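Local coordinates for conserved hypothetical protein (Archaeoglobus fulgidus, PDB 1I0R) that reduces chelated ferric iron to ferrous iron with electrons from NADH or NADPH, using a bound flavin cofactor, and works as a homodimer, at residues Phe62-Glu68 and His108-Glu114; Thr17-Asn21 and Ala55-Ser59. Residues are numbered along the deposited sequence.

Overall arrangement
Contact 1 lies within, and contact 2 against, a closed antiparallel barrel of six strands, the FMN-binding flavin reductase-like domain, and their centres lie about 17 Å apart. Contact 1 is buried near the middle of the chain and joins two barrel strands, 61-67 and 109-122, by backbone hydrogen bonds that shift register at a corner and by valine and isoleucine packing. Contact 2, farther out and only partly buried, lays the small serine and alanine side chains of helix 51-59 and strand 14-20 against each other. Helix 51-59 leads directly into strand 61-67, which neighbours strand 14-20. The two contacts therefore touch: Gly-63 N lies 2.8 Å from Thr-17 O, probably hydrogen-bonded, and Phe-62 CB packs 4.0 Å from Val-56 CG2.

Contact 1. Residues Phe62-Glu68 and His108-Glu114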
ATOM      1  N   PHE B  62      -4.118 -17.279   1.946  1.00 17.43           N
ATOM      2  CA  PHE B  62      -2.961 -16.824   1.196  1.00 17.71           C
ATOM      3  C   PHE B  62      -1.762 -16.555   2.082  1.00 17.33           C
ATOM      4  O   PHE B  62      -1.894 -16.355   3.307  1.00 18.04           O
ATOM      5  CB  PHE B  62      -3.299 -15.565   0.325  1.00 17.92           C
ATOM      6  CG  PHE B  62      -3.637 -14.304   1.110  1.00 18.23           C
ATOM      7  CD1 PHE B  62      -2.630 -13.447   1.563  1.00 17.42           C
ATOM      8  CD2 PHE B  62      -4.968 -13.950   1.330  1.00 18.42           C
ATOM      9  CE1 PHE B  62      -2.960 -12.247   2.236  1.00 17.30           C
ATOM     10  CE2 PHE B  62      -5.311 -12.763   1.990  1.00 18.06           C
ATOM     11  CZ  PHE B  62      -4.306 -11.918   2.442  1.00 18.22           C
ATOM     12  N   GLY B  63      -0.588 -16.569   1.462  1.00 16.68           N
ATOM     13  CA  GLY B  63       0.629 -16.278   2.183  1.00 16.52           C
ATOM     14  C   GLY B  63       1.304 -15.092   1.530  1.00 16.93           C
ATOM     15  O   GLY B  63       1.090 -14.845   0.338  1.00 16.01           O
ATOM     16  N   VAL B  64       2.111 -14.364   2.294  1.00 16.69           N
ATOM     17  CA  VAL B  64       2.835 -13.217   1.754  1.00 17.77           C
ATOM     18  C   VAL B  64       4.295 -13.317   2.190  1.00 17.12           C
ATOM     19  O   VAL B  64       4.577 -13.459   3.385  1.00 18.06           O
ATOM     20  CB  VAL B  64       2.286 -11.847   2.294  1.00 17.39           C
ATOM     21  CG1 VAL B  64       3.165 -10.687   1.788  1.00 18.06           C
ATOM     22  CG2 VAL B  64       0.854 -11.634   1.830  1.00 17.82           C
ATOM     23  N   SER B  65       5.218 -13.267   1.231  1.00 17.16           N
ATOM     24  CA  SER B  65       6.646 -13.251   1.540  1.00 17.76           C
ATOM     25  C   SER B  65       7.146 -11.828   1.224  1.00 17.69           C
ATOM     26  O   SER B  65       6.975 -11.349   0.094  1.00 18.21           O
ATOM     27  CB  SER B  65       7.407 -14.226   0.645  1.00 18.26           C
ATOM     28  OG  SER B  65       6.941 -15.544   0.851  1.00 20.20           O
ATOM     29  N   VAL B  66       7.740 -11.139   2.199  1.00 17.50           N
ATOM     30  CA  VAL B  66       8.250  -9.783   1.940  1.00 17.78           C
ATOM     31  C   VAL B  66       9.685  -9.936   1.445  1.00 19.00           C
ATOM     32  O   VAL B  66      10.571 -10.348   2.200  1.00 19.35           O
ATOM     33  CB  VAL B  66       8.204  -8.920   3.225  1.00 17.70           C
ATOM     34  CG1 VAL B  66       8.650  -7.475   2.912  1.00 16.94           C
ATOM     35  CG2 VAL B  66       6.787  -8.916   3.785  1.00 16.93           C
ATOM     36  N   LEU B  67       9.917  -9.609   0.177  1.00 19.33           N
ATOM     37  CA  LEU B  67      11.249  -9.794  -0.404  1.00 20.64           C
ATOM     38  C   LEU B  67      12.344  -8.870   0.093  1.00 21.96           C
ATOM     39  O   LEU B  67      12.111  -7.694   0.349  1.00 21.22           O
ATOM     40  CB  LEU B  67      11.170  -9.704  -1.930  1.00 20.19           C
ATOM     41  CG  LEU B  67      10.246 -10.740  -2.576  1.00 20.59           C
ATOM     42  CD1 LEU B  67      10.009 -10.414  -4.060  1.00 20.27           C
ATOM     43  CD2 LEU B  67      10.869 -12.125  -2.389  1.00 20.90           C
ATOM     44  N   GLU B  68      13.549  -9.426   0.249  1.00 23.27           N
ATOM     45  CA  GLU B  68      14.689  -8.641   0.708  1.00 24.72           C
ATOM     46  C   GLU B  68      15.281  -7.826  -0.441  1.00 25.65           C
ATOM     47  O   GLU B  68      15.125  -8.166  -1.623  1.00 24.70           O
ATOM     48  CB  GLU B  68      15.766  -9.553   1.325  1.00 25.52           C
ATOM     49  CG  GLU B  68      16.476 -10.461   0.315  1.00 26.62           C
ATOM     50  CD  GLU B  68      17.566 -11.319   0.962  1.00 28.18           C
ATOM     51  OE1 GLU B  68      18.293 -10.801   1.832  1.00 29.02           O
ATOM     52  OE2 GLU B  68      17.711 -12.508   0.598  1.00 28.98           O
ATOM     53  N   HIS B 108      14.773 -15.704   0.458  1.00 24.40           N
ATOM     54  CA  HIS B 108      14.888 -14.272   0.169  1.00 24.76           C
ATOM     55  C   HIS B 108      13.820 -13.427   0.842  1.00 24.80           C
ATOM     56  O   HIS B 108      13.576 -12.291   0.429  1.00 24.63           O
ATOM     57  CB  HIS B 108      14.852 -14.029  -1.340  1.00 25.66           C
ATOM     58  CG  HIS B 108      15.982 -14.685  -2.069  1.00 27.21           C
ATOM     59  ND1 HIS B 108      17.302 -14.391  -1.802  1.00 28.10           N
ATOM     60  CD2 HIS B 108      15.992 -15.671  -2.996  1.00 27.48           C
ATOM     61  CE1 HIS B 108      18.079 -15.174  -2.532  1.00 28.15           C
ATOM     62  NE2 HIS B 108      17.310 -15.960  -3.265  1.00 28.16           N
ATOM     63  N   ALA B 109      13.212 -13.963   1.893  1.00 24.07           N
ATOM     64  CA  ALA B 109      12.158 -13.240   2.595  1.00 23.58           C
ATOM     65  C   ALA B 109      12.596 -12.676   3.922  1.00 22.94           C
ATOM     66  O   ALA B 109      13.202 -13.374   4.745  1.00 23.19           O
ATOM     67  CB  ALA B 109      10.953 -14.149   2.795  1.00 23.84           C
ATOM     68  N   VAL B 110      12.280 -11.402   4.144  1.00 22.02           N
ATOM     69  CA  VAL B 110      12.620 -10.752   5.397  1.00 21.84           C
ATOM     70  C   VAL B 110      11.563 -11.181   6.422  1.00 21.62           C
ATOM     71  O   VAL B 110      11.838 -11.270   7.620  1.00 21.87           O
ATOM     72  CB  VAL B 110      12.629  -9.208   5.232  1.00 22.27           C
ATOM     73  CG1 VAL B 110      12.914  -8.525   6.578  1.00 23.36           C
ATOM     74  CG2 VAL B 110      13.669  -8.804   4.184  1.00 23.30           C
ATOM     75  N   ALA B 111      10.353 -11.466   5.938  1.00 20.92           N
ATOM     76  CA  ALA B 111       9.252 -11.906   6.786  1.00 20.20           C
ATOM     77  C   ALA B 111       8.201 -12.652   5.963  1.00 19.82           C
ATOM     78  O   ALA B 111       8.156 -12.518   4.741  1.00 18.99           O
ATOM     79  CB  ALA B 111       8.587 -10.696   7.470  1.00 21.48           C
ATOM     80  N   VAL B 112       7.382 -13.449   6.638  1.00 19.65           N
ATOM     81  CA  VAL B 112       6.281 -14.168   6.008  1.00 20.06           C
ATOM     82  C   VAL B 112       5.039 -13.991   6.855  1.00 20.28           C
ATOM     83  O   VAL B 112       5.116 -13.902   8.088  1.00 21.27           O
ATOM     84  CB  VAL B 112       6.567 -15.691   5.809  1.00 21.07           C
ATOM     85  CG1 VAL B 112       7.614 -15.868   4.723  1.00 22.54           C
ATOM     86  CG2 VAL B 112       7.024 -16.341   7.118  1.00 21.47           C
ATOM     87  N   ILE B 113       3.891 -13.910   6.186  1.00 19.74           N
ATOM     88  CA  ILE B 113       2.613 -13.738   6.848  1.00 19.26           C
ATOM     89  C   ILE B 113       1.647 -14.737   6.254  1.00 19.31           C
ATOM     90  O   ILE B 113       1.674 -14.977   5.046  1.00 18.90           O
ATOM     91  CB  ILE B 113       2.075 -12.299   6.583  1.00 19.35           C
ATOM     92  CG1 ILE B 113       3.081 -11.283   7.124  1.00 19.31           C
ATOM     93  CG2 ILE B 113       0.688 -12.127   7.159  1.00 19.29           C
ATOM     94  CD1 ILE B 113       2.801  -9.851   6.651  1.00 20.29           C
ATOM     95  N   GLU B 114       0.813 -15.330   7.106  1.00 19.41           N
ATOM     96  CA  GLU B 114      -0.186 -16.291   6.664  1.00 20.06           C
ATOM     97  C   GLU B 114      -1.540 -15.690   7.025  1.00 19.81           C
ATOM     98  O   GLU B 114      -1.702 -15.139   8.128  1.00 19.84           O
ATOM     99  CB  GLU B 114       0.051 -17.628   7.382  1.00 21.86           C
ATOM    100  CG  GLU B 114      -0.914 -18.720   7.037  1.00 23.73           C
ATOM    101  CD  GLU B 114      -0.539 -20.043   7.706  1.00 25.63           C
ATOM    102  OE1 GLU B 114       0.194 -20.022   8.721  1.00 26.70           O
ATOM    103  OE2 GLU B 114      -0.991 -21.091   7.211  1.00 27.07           O
TER
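Two backbone hydrogen bonds of 2.9 Å, Val-64 N to Ile-113 O and Ile-113 N to Val-64 O, close the hydrogen-bonded pair of this antiparallel strand pairing. Val-66 N bonds Ala-111 O (2.9 Å), but Val-66 O takes Val-110 N (2.8 Å), because the chain turns a corner at Val-110; Ala-111 N is left without a partner, and Leu-67 is paired with Ala-109, their side chains diverging. At the C-terminal end of 62-68, where His-108 precedes the corner, Glu-68 N donates to His-108 O (2.9 Å), and His-108 ND1 gives a 3.1 Å hydrogen bond to Glu-68 OE2. The His-108 ring also stacks edge-to-face with Phe-75. Val-112 CA approaches Val-64 O (3.2 Å, CA-H...O). On one apolar face lie Val-64, Val-66, Ala-111 and Ile-113, with Val-64 CB 4.3 Å from Ile-113 CB; Val-64 packs on Tyr-14 and Val-44, whereas Ala-5, Phe-6 and Lys-8 of the second subunit pack on Ala-111, Ile-113 and Val-66 respectively. The other face carries Ser-65, Val-112 and Glu-114; Ser-65 OG bonds Val-105 O and Glu-114 OE2 bonds Thr-100 OG1. The backbone thus joins two barrel strands, part of their apolar face enters the homodimer interface, and a polar pair precedes the corner.

Contact 2. Residues Thr17-Asn21 and Ala55-Ser59; sequences TSESN and AVKES
Ser-18 lies over the first turn of segment 55-59, its CB 3.8 Å from Ala-55 CB and 3.6 Å from Val-56 CG2. Residues 17-20 are extended strand and 55-59 are alpha-helical; the short axes pass 6.9 Å apart and cross at 59°. Ser-18 sits opposite Val-56 (CA-CA 5.8 Å) and Ser-20 opposite Ala-55 (4.9 Å), so these two serines, both chi1 t, point at the helix and the CA-CB bond of Glu-19 away. Ser-20 CB rests 3.7 Å from Ala-55 CA. Ser-59, chi1 p, turns its OG back to Ala-55 O (2.9 Å), which its own N also bonds (2.9 Å); Ser-59 OG stands 3.0 Å from Ser-18 OG. Ala-61, where the helix passes into strand 61-67, bonds both hydroxyls, N to Ser-59 OG and O to Ser-18 OG. At the exposed edge Glu-58, chi1 m and chi2 t, brings OE1 to 3.3 Å from Ser-20 OG. Asn-21 follows in left-handed conformation. Small side chains thus set the end of a helix that starts with FMN-binding Asp-51 and Thr-52 against the barrel, Val-56 beside FMN-binding Leu-46. The hydroxyls of Ser-18 and Ser-59 find main-chain partners, but buried Glu-19 O, 3.2 Å from Ser-59 CB, has none.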
ATOM      1  N   THR B  17       1.241 -16.236  -2.172  1.00 18.21           N
ATOM      2  CA  THR B  17       1.060 -17.665  -2.447  1.00 19.13           C
ATOM      3  C   THR B  17      -0.268 -18.246  -1.989  1.00 19.61           C
ATOM      4  O   THR B  17      -0.956 -17.688  -1.130  1.00 19.02           O
ATOM      5  CB  THR B  17       2.185 -18.477  -1.768  1.00 18.30           C
ATOM      6  OG1 THR B  17       2.211 -18.170  -0.367  1.00 19.70           O
ATOM      7  CG2 THR B  17       3.542 -18.149  -2.377  1.00 19.16           C
ATOM      8  N   SER B  18      -0.648 -19.383  -2.579  1.00 21.10           N
ATOM      9  CA  SER B  18      -1.876 -20.045  -2.180  1.00 22.67           C
ATOM     10  C   SER B  18      -1.765 -21.468  -2.693  1.00 24.81           C
ATOM     11  O   SER B  18      -0.738 -21.835  -3.240  1.00 23.83           O
ATOM     12  CB  SER B  18      -3.109 -19.362  -2.776  1.00 22.73           C
ATOM     13  OG  SER B  18      -4.279 -19.823  -2.138  1.00 22.24           O
ATOM     14  N   GLU B  19      -2.802 -22.263  -2.482  1.00 28.19           N
ATOM     15  CA  GLU B  19      -2.787 -23.647  -2.946  1.00 32.22           C
ATOM     16  C   GLU B  19      -4.203 -24.038  -3.262  1.00 33.64           C
ATOM     17  O   GLU B  19      -5.122 -23.758  -2.487  1.00 34.40           O
ATOM     18  CB  GLU B  19      -2.215 -24.565  -1.859  1.00 34.02           C
ATOM     19  CG  GLU B  19      -2.409 -26.071  -2.093  1.00 37.56           C
ATOM     20  CD  GLU B  19      -3.863 -26.510  -1.935  1.00 39.47           C
ATOM     21  OE1 GLU B  19      -4.612 -25.843  -1.169  1.00 40.65           O
ATOM     22  OE2 GLU B  19      -4.251 -27.523  -2.562  1.00 40.98           O
ATOM     23  N   SER B  20      -4.391 -24.687  -4.398  1.00 35.10           N
ATOM     24  CA  SER B  20      -5.724 -25.111  -4.771  1.00 37.00           C
ATOM     25  C   SER B  20      -5.655 -26.437  -5.506  1.00 37.65           C
ATOM     26  O   SER B  20      -4.800 -26.625  -6.365  1.00 37.69           O
ATOM     27  CB  SER B  20      -6.374 -24.052  -5.663  1.00 37.22           C
ATOM     28  OG  SER B  20      -7.760 -24.291  -5.791  1.00 38.98           O
ATOM     29  N   ASN B  21      -6.539 -27.362  -5.153  1.00 38.93           N
ATOM     30  CA  ASN B  21      -6.561 -28.658  -5.831  1.00 39.91           C
ATOM     31  C   ASN B  21      -5.188 -29.323  -5.774  1.00 39.92           C
ATOM     32  O   ASN B  21      -4.683 -29.821  -6.787  1.00 40.15           O
ATOM     33  CB  ASN B  21      -6.975 -28.453  -7.290  1.00 40.87           C
ATOM     34  CG  ASN B  21      -8.354 -27.834  -7.420  1.00 41.90           C
ATOM     35  OD1 ASN B  21      -8.633 -27.090  -8.368  1.00 42.44           O
ATOM     36  ND2 ASN B  21      -9.234 -28.147  -6.473  1.00 42.10           N
ATOM     37  N   ALA B  55      -6.659 -19.458  -7.050  1.00 23.73           N
ATOM     38  CA  ALA B  55      -6.314 -20.341  -5.931  1.00 23.48           C
ATOM     39  C   ALA B  55      -6.775 -19.714  -4.622  1.00 23.62           C
ATOM     40  O   ALA B  55      -7.278 -20.393  -3.733  1.00 23.70           O
ATOM     41  CB  ALA B  55      -4.802 -20.597  -5.892  1.00 23.09           C
ATOM     42  N   VAL B  56      -6.613 -18.400  -4.501  1.00 22.99           N
ATOM     43  CA  VAL B  56      -7.042 -17.748  -3.289  1.00 23.70           C
ATOM     44  C   VAL B  56      -8.561 -17.766  -3.253  1.00 24.45           C
ATOM     45  O   VAL B  56      -9.159 -17.967  -2.203  1.00 25.20           O
ATOM     46  CB  VAL B  56      -6.529 -16.289  -3.218  1.00 22.70           C
ATOM     47  CG1 VAL B  56      -7.075 -15.594  -1.953  1.00 22.46           C
ATOM     48  CG2 VAL B  56      -5.020 -16.290  -3.186  1.00 22.03           C
ATOM     49  N   LYS B  57      -9.194 -17.569  -4.400  1.00 26.00           N
ATOM     50  CA  LYS B  57     -10.648 -17.569  -4.435  1.00 27.96           C
ATOM     51  C   LYS B  57     -11.229 -18.907  -3.967  1.00 28.27           C
ATOM     52  O   LYS B  57     -12.196 -18.944  -3.211  1.00 28.62           O
ATOM     53  CB  LYS B  57     -11.154 -17.240  -5.844  1.00 29.48           C
ATOM     54  CG  LYS B  57     -12.654 -16.974  -5.867  1.00 32.40           C
ATOM     55  CD  LYS B  57     -13.141 -16.411  -7.194  1.00 33.72           C
ATOM     56  CE  LYS B  57     -14.575 -15.891  -7.060  1.00 34.73           C
ATOM     57  NZ  LYS B  57     -14.722 -14.809  -6.018  1.00 35.19           N
ATOM     58  N   GLU B  58     -10.611 -20.003  -4.391  1.00 28.54           N
ATOM     59  CA  GLU B  58     -11.082 -21.338  -4.026  1.00 29.08           C
ATOM     60  C   GLU B  58     -10.713 -21.797  -2.613  1.00 28.01           C
ATOM     61  O   GLU B  58     -11.560 -22.319  -1.880  1.00 28.66           O
ATOM     62  CB  GLU B  58     -10.547 -22.358  -5.030  1.00 31.02           C
ATOM     63  CG  GLU B  58     -11.009 -22.118  -6.446  1.00 34.76           C
ATOM     64  CD  GLU B  58     -10.373 -23.087  -7.427  1.00 36.73           C
ATOM     65  OE1 GLU B  58     -10.654 -24.304  -7.316  1.00 38.66           O
ATOM     66  OE2 GLU B  58      -9.592 -22.637  -8.295  1.00 38.33           O
ATOM     67  N   SER B  59      -9.455 -21.599  -2.224  1.00 26.42           N
ATOM     68  CA  SER B  59      -8.984 -22.041  -0.914  1.00 25.21           C
ATOM     69  C   SER B  59      -9.315 -21.162   0.275  1.00 24.68           C
ATOM     70  O   SER B  59      -9.372 -21.642   1.402  1.00 24.62           O
ATOM     71  CB  SER B  59      -7.471 -22.224  -0.945  1.00 25.69           C
ATOM     72  OG  SER B  59      -6.818 -20.960  -0.961  1.00 25.46           O
TER